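Local coordinates for ribonucleoside-diphosphate reductase (Pseudomonas aeruginosa, PDB 5IM3), which probably supplies the precursors for DNA synthesis by reducing ribonucleoside diphosphates to deoxyribonucleotides, and is an allosteric enzyme that binds dATP, at residues A[525-530]-A[534-539]; A[455-460]-A[507-512]. All blocks are in the same frame, centred on the assembly; numbering follows the deposited sequence.

Contact 1 (A[525-530]-A[534-539]); sequences EYYEAL and GKLKLH
Leu530 and Lys535 bring the two backbones together at the C-terminal end of helix 517-532, their CA atoms 5.4 Å apart, where a Schellman motif ends the helix. Lys535 N donates to Leu530 O at 3.1 Å. The N-H...O angle is 149°, the donor approaching 31° out of the carbonyl plane, and Gly534 N bonds to Ala531 O inside this loop. Gly534 supplies the positive phi, 66°, that turns the chain out of the helical path, after which 534-539 runs on as irregular chain toward strand 539-543.

Beside the turn, two side-chain contacts form. The start of the Lys535 chain crosses Leu530 at about a right angle, Lys535 CB lying 4.2 Å from Leu530 CG; beyond CB the lysine chain leaves the helix and is bent at chi3. Leu536 points back at the helix and sets its CD2 obliquely against the Tyr527 ring, Leu536 CD2 lying 4.3 Å from Tyr527 CD1. That ring is also flanked within the helix by Tyr526, whose CD2 sits over one face, offset toward the rim. Phe504 of strand 500-504 touches both Tyr527 and Leu536, and Val509 and Leu512 also pack on Tyr527. The polar end of Tyr527 turns to the 507-512 loop, where its OH is hydrogen-bonded to Asp511. Farther along, the His539 imidazole folds back over its own segment: His539 ND1 donates to Lys537 O at 3.0 Å, from above the carbonyl plane, and more weakly to Leu536 O at 2.9 Å.

Contact 2 (A[455-460]-A[507-512]); sequences ETWHLD and SDVPDL
Val509 meets the indole of Trp457 where side chains of two type I beta turns of the barrel domain come together. One turn, 455-458, begins on the last residue of strand 450-455; the other, 509-512, lies in the loop ahead of helix 517-532. The contact is buried and apolar, with no hydrogen bond between the segments. Val509 arrives from the direction opposite to Trp457; its CG2 lies obliquely against the six-membered ring, 3.8 Å from Trp457 CZ3 and 4.0 Å from Trp457 CH2. Next but one in the turn, Asp511 uses its carboxylate elsewhere, in a salt bridge with Arg523.

The turn closes with Leu512 N bonding back to Val509 O, and the Leu512 side chain packs on the indole. Its CB is 3.7 Å from CZ2 of Trp457, and Leu512 CD1 makes a CH-pi contact over the six-membered ring, 4.3 Å from the centroid and 18° off the normal. Glu455 CB lies over the opposite face, offset toward the rim, so the indole is held between the two residues. The Trp457 side chain is about 9 Å from that of Arg410, a dATP-binding residue, and so stands outside the direct contacts of that site. Trp457 NE1 gives a weak hydrogen bond, 2.7 Å, to Glu455 OE2, which also forms a salt bridge with Lys566 NZ.

Overall arrangement
From the N terminus, the chain leaves strand 450-455 through the turn at 455-460, passes through helix 461-465, strand 482-487, helix 489-496 and strand 500-504, and returns at 507-512, where contact 2 closes this long loop, joining the loops after strands 450-455 and 500-504. Helix 517-532 follows, and contact 1 closes the short turn at its end before strand 539-543. The two stand in series, neither nested nor crossed, with centres about 12 Å apart. Val509 CG1, 3.4 Å from Tyr527 CD2, connects loop and helix; Leu459 packs against Leu538. The side chain of Leu536 in contact 1 lies about 11 Å from that of Arg410.

Contact 1 (A[525-530]-A[534-539])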
loop_
_atom_site.group_PDB
_atom_site.type_symbol
_atom_site.label_atom_id
_atom_site.label_comp_id
_atom_site.label_asym_id
_atom_site.label_seq_id
_atom_site.Cartn_x
_atom_site.Cartn_y
_atom_site.Cartn_z
ATOM N N GLU A 525 33.225 26.209 -10.634
ATOM C CA GLU A 525 32.297 27.124 -11.286
ATOM C C GLU A 525 32.793 27.521 -12.673
ATOM O O GLU A 525 31.981 27.780 -13.568
ATOM C CB GLU A 525 32.076 28.355 -10.407
ATOM C CG GLU A 525 31.252 28.067 -9.153
ATOM C CD GLU A 525 31.086 29.279 -8.254
ATOM O OE1 GLU A 525 31.728 30.317 -8.520
ATOM O OE2 GLU A 525 30.308 29.192 -7.280
ATOM N N TYR A 526 34.113 27.558 -12.871
ATOM C CA TYR A 526 34.663 27.799 -14.202
ATOM C C TYR A 526 34.271 26.681 -15.160
ATOM O O TYR A 526 33.803 26.936 -16.275
ATOM C CB TYR A 526 36.185 27.938 -14.114
ATOM C CG TYR A 526 36.912 27.856 -15.439
ATOM C CD1 TYR A 526 37.109 28.988 -16.220
ATOM C CD2 TYR A 526 37.417 26.648 -15.899
ATOM C CE1 TYR A 526 37.779 28.916 -17.429
ATOM C CE2 TYR A 526 38.088 26.565 -17.105
ATOM C CZ TYR A 526 38.269 27.702 -17.864
ATOM O OH TYR A 526 38.940 27.621 -19.064
ATOM N N TYR A 527 34.447 25.427 -14.737
ATOM C CA TYR A 527 34.025 24.305 -15.568
ATOM C C TYR A 527 32.516 24.290 -15.753
ATOM O O TYR A 527 32.026 23.917 -16.826
ATOM C CB TYR A 527 34.498 22.985 -14.949
ATOM C CG TYR A 527 35.979 22.721 -15.115
ATOM C CD1 TYR A 527 36.608 22.908 -16.342
ATOM C CD2 TYR A 527 36.754 22.290 -14.044
ATOM C CE1 TYR A 527 37.955 22.671 -16.497
ATOM C CE2 TYR A 527 38.106 22.049 -14.193
ATOM C CZ TYR A 527 38.701 22.241 -15.422
ATOM O OH TYR A 527 40.045 22.004 -15.574
ATOM N N GLU A 528 31.767 24.694 -14.726
ATOM C CA GLU A 528 30.313 24.737 -14.829
ATOM C C GLU A 528 29.877 25.715 -15.914
ATOM O O GLU A 528 29.018 25.398 -16.744
ATOM C CB GLU A 528 29.709 25.123 -13.475
ATOM C CG GLU A 528 28.564 24.235 -13.015
ATOM C CD GLU A 528 27.947 24.709 -11.708
ATOM O OE1 GLU A 528 28.515 25.626 -11.076
ATOM O OE2 GLU A 528 26.891 24.166 -11.316
ATOM N N ALA A 529 30.466 26.914 -15.923
ATOM C CA ALA A 529 30.137 27.903 -16.944
ATOM C C ALA A 529 30.539 27.413 -18.329
ATOM O O ALA A 529 29.859 27.698 -19.322
ATOM C CB ALA A 529 30.826 29.228 -16.624
ATOM N N LEU A 530 31.644 26.674 -18.412
ATOM C CA LEU A 530 32.096 26.139 -19.691
ATOM C C LEU A 530 31.064 25.189 -20.281
ATOM O O LEU A 530 30.729 25.272 -21.468
ATOM C CB LEU A 530 33.436 25.427 -19.502
ATOM C CG LEU A 530 34.590 25.798 -20.427
ATOM C CD1 LEU A 530 34.944 27.273 -20.326
ATOM C CD2 LEU A 530 35.787 24.939 -20.068
ATOM N N GLY A 534 28.367 25.049 -23.985
ATOM C CA GLY A 534 28.634 24.021 -24.971
ATOM C C GLY A 534 30.091 23.719 -25.228
ATOM O O GLY A 534 30.394 22.995 -26.181
ATOM N N LYS A 535 31.007 24.240 -24.414
ATOM C CA LYS A 535 32.433 24.004 -24.594
ATOM C C LYS A 535 32.952 22.862 -23.725
ATOM O O LYS A 535 34.169 22.690 -23.606
ATOM C CB LYS A 535 33.214 25.292 -24.316
ATOM C CG LYS A 535 33.402 26.164 -25.555
ATOM C CD LYS A 535 33.782 27.595 -25.207
ATOM C CE LYS A 535 32.571 28.387 -24.729
ATOM N NZ LYS A 535 32.866 29.842 -24.586
ATOM N N LEU A 536 32.055 22.075 -23.127
ATOM C CA LEU A 536 32.439 20.867 -22.391
ATOM C C LEU A 536 31.271 19.886 -22.523
ATOM O O LEU A 536 30.371 19.853 -21.682
ATOM C CB LEU A 536 32.772 21.174 -20.938
ATOM C CG LEU A 536 33.221 20.006 -20.053
ATOM C CD1 LEU A 536 34.090 19.018 -20.818
ATOM C CD2 LEU A 536 33.977 20.539 -18.847
ATOM N N LYS A 537 31.313 19.084 -23.589
ATOM C CA LYS A 537 30.134 18.343 -24.031
ATOM C C LYS A 537 29.671 17.337 -22.984
ATOM O O LYS A 537 28.475 17.242 -22.685
ATOM C CB LYS A 537 30.440 17.640 -25.357
ATOM C CG LYS A 537 29.317 16.758 -25.903
ATOM C CD LYS A 537 28.124 17.575 -26.365
ATOM C CE LYS A 537 27.026 16.683 -26.929
ATOM N NZ LYS A 537 25.806 17.457 -27.308
ATOM N N LEU A 538 30.598 16.563 -22.428
ATOM C CA LEU A 538 30.232 15.442 -21.565
ATOM C C LEU A 538 29.941 15.967 -20.165
ATOM O O LEU A 538 30.856 16.213 -19.376
ATOM C CB LEU A 538 31.341 14.398 -21.548
ATOM C CG LEU A 538 31.063 13.151 -20.703
ATOM C CD1 LEU A 538 29.827 12.417 -21.207
ATOM C CD2 LEU A 538 32.270 12.229 -20.699
ATOM N N HIS A 539 28.659 16.133 -19.848
ATOM C CA HIS A 539 28.256 16.603 -18.530
ATOM C C HIS A 539 26.775 16.312 -18.328
ATOM O O HIS A 539 26.041 16.008 -19.272
ATOM C CB HIS A 539 28.541 18.098 -18.356
ATOM C CG HIS A 539 27.625 18.983 -19.140
ATOM N ND1 HIS A 539 27.759 19.177 -20.497
ATOM C CD2 HIS A 539 26.563 19.730 -18.756
ATOM C CE1 HIS A 539 26.818 20.005 -20.916
ATOM N NE2 HIS A 539 26.080 20.354 -19.879
#

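Contact 2 (A[455-460]-A[507-512])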
loop_
_atom_site.group_PDB
_atom_site.type_symbol
_atom_site.label_atom_id
_atom_site.label_comp_id
_atom_site.label_asym_id
_atom_site.label_seq_id
_atom_site.Cartn_x
_atom_site.Cartn_y
_atom_site.Cartn_z
ATOM N N GLU A 455 33.808 11.047 -5.634
ATOM C CA GLU A 455 33.431 12.436 -5.425
ATOM C C GLU A 455 32.101 12.734 -6.118
ATOM O O GLU A 455 31.745 12.106 -7.120
ATOM C CB GLU A 455 34.536 13.363 -5.937
ATOM C CG GLU A 455 34.531 14.755 -5.325
ATOM C CD GLU A 455 35.869 15.459 -5.457
ATOM O OE1 GLU A 455 36.916 14.773 -5.419
ATOM O OE2 GLU A 455 35.878 16.699 -5.593
ATOM N N THR A 456 31.365 13.710 -5.569
ATOM C CA THR A 456 29.938 13.848 -5.864
ATOM C C THR A 456 29.642 14.419 -7.251
ATOM O O THR A 456 28.508 14.284 -7.725
ATOM C CB THR A 456 29.271 14.725 -4.798
ATOM O OG1 THR A 456 29.719 14.320 -3.498
ATOM C CG2 THR A 456 27.760 14.579 -4.857
ATOM N N TRP A 457 30.612 15.050 -7.908
ATOM C CA TRP A 457 30.429 15.509 -9.280
ATOM C C TRP A 457 30.812 14.453 -10.312
ATOM O O TRP A 457 30.637 14.687 -11.513
ATOM C CB TRP A 457 31.240 16.788 -9.535
ATOM C CG TRP A 457 32.686 16.697 -9.139
ATOM C CD1 TRP A 457 33.261 17.215 -8.014
ATOM C CD2 TRP A 457 33.742 16.053 -9.866
ATOM N NE1 TRP A 457 34.603 16.937 -7.995
ATOM C CE2 TRP A 457 34.925 16.221 -9.119
ATOM C CE3 TRP A 457 33.801 15.350 -11.072
ATOM C CZ2 TRP A 457 36.152 15.715 -9.539
ATOM C CZ3 TRP A 457 35.024 14.846 -11.489
ATOM C CH2 TRP A 457 36.182 15.033 -10.725
ATOM N N HIS A 458 31.329 13.306 -9.878
ATOM C CA HIS A 458 31.743 12.262 -10.804
ATOM C C HIS A 458 30.546 11.757 -11.602
ATOM O O HIS A 458 29.474 11.499 -11.049
ATOM C CB HIS A 458 32.389 11.114 -10.030
ATOM C CG HIS A 458 33.194 10.178 -10.877
ATOM N ND1 HIS A 458 32.620 9.209 -11.670
ATOM C CD2 HIS A 458 34.533 10.046 -11.033
ATOM C CE1 HIS A 458 33.568 8.527 -12.287
ATOM N NE2 HIS A 458 34.738 9.014 -11.916
ATOM N N LEU A 459 30.736 11.607 -12.913
ATOM C CA LEU A 459 29.618 11.282 -13.789
ATOM C C LEU A 459 29.024 9.904 -13.521
ATOM O O LEU A 459 27.877 9.655 -13.909
ATOM C CB LEU A 459 30.048 11.385 -15.253
ATOM C CG LEU A 459 29.358 12.509 -16.021
ATOM C CD1 LEU A 459 29.927 12.596 -17.420
ATOM C CD2 LEU A 459 27.856 12.284 -16.069
ATOM N N ASP A 460 29.759 9.011 -12.865
ATOM C CA ASP A 460 29.228 7.703 -12.505
ATOM C C ASP A 460 28.556 7.700 -11.134
ATOM O O ASP A 460 28.184 6.628 -10.645
ATOM C CB ASP A 460 30.342 6.650 -12.538
ATOM C CG ASP A 460 30.892 6.417 -13.937
ATOM O OD1 ASP A 460 30.155 6.627 -14.923
ATOM O OD2 ASP A 460 32.066 6.011 -14.045
ATOM N N SER A 507 38.393 12.937 -16.469
ATOM C CA SER A 507 39.337 13.115 -17.569
ATOM C C SER A 507 39.175 14.465 -18.259
ATOM O O SER A 507 40.132 14.954 -18.865
ATOM C CB SER A 507 39.186 11.986 -18.589
ATOM O OG SER A 507 37.845 11.858 -19.021
ATOM N N ASP A 508 37.992 15.072 -18.186
ATOM C CA ASP A 508 37.807 16.430 -18.680
ATOM C C ASP A 508 38.148 17.492 -17.644
ATOM O O ASP A 508 38.375 18.649 -18.016
ATOM C CB ASP A 508 36.362 16.635 -19.140
ATOM C CG ASP A 508 36.020 15.826 -20.377
ATOM O OD1 ASP A 508 36.779 15.894 -21.370
ATOM O OD2 ASP A 508 34.993 15.115 -20.354
ATOM N N VAL A 509 38.191 17.132 -16.365
ATOM C CA VAL A 509 38.465 18.084 -15.293
ATOM C C VAL A 509 39.484 17.460 -14.344
ATOM O O VAL A 509 39.208 17.312 -13.146
ATOM C CB VAL A 509 37.169 18.478 -14.565
ATOM C CG1 VAL A 509 36.265 19.289 -15.497
ATOM C CG2 VAL A 509 36.425 17.239 -14.056
ATOM N N PRO A 510 40.678 17.099 -14.825
ATOM C CA PRO A 510 41.592 16.292 -14.000
ATOM C C PRO A 510 42.139 17.011 -12.780
ATOM O O PRO A 510 42.721 16.348 -11.913
ATOM C CB PRO A 510 42.720 15.930 -14.978
ATOM C CG PRO A 510 42.671 16.991 -16.036
ATOM C CD PRO A 510 41.227 17.370 -16.168
ATOM N N ASP A 511 41.967 18.326 -12.674
ATOM C CA ASP A 511 42.529 19.085 -11.565
ATOM C C ASP A 511 41.571 19.239 -10.388
ATOM O O ASP A 511 42.015 19.623 -9.303
ATOM C CB ASP A 511 42.980 20.471 -12.051
ATOM C CG ASP A 511 41.899 21.202 -12.831
ATOM O OD1 ASP A 511 41.170 20.546 -13.605
ATOM O OD2 ASP A 511 41.779 22.436 -12.672
ATOM N N LEU A 512 40.284 18.922 -10.562
ATOM C CA LEU A 512 39.301 19.171 -9.507
ATOM C C LEU A 512 39.547 18.297 -8.285
ATOM O O LEU A 512 39.484 18.774 -7.146
ATOM C CB LEU A 512 37.884 18.933 -10.033
ATOM C CG LEU A 512 37.218 20.012 -10.889
ATOM C CD1 LEU A 512 35.768 19.630 -11.153
ATOM C CD2 LEU A 512 37.290 21.388 -10.234
#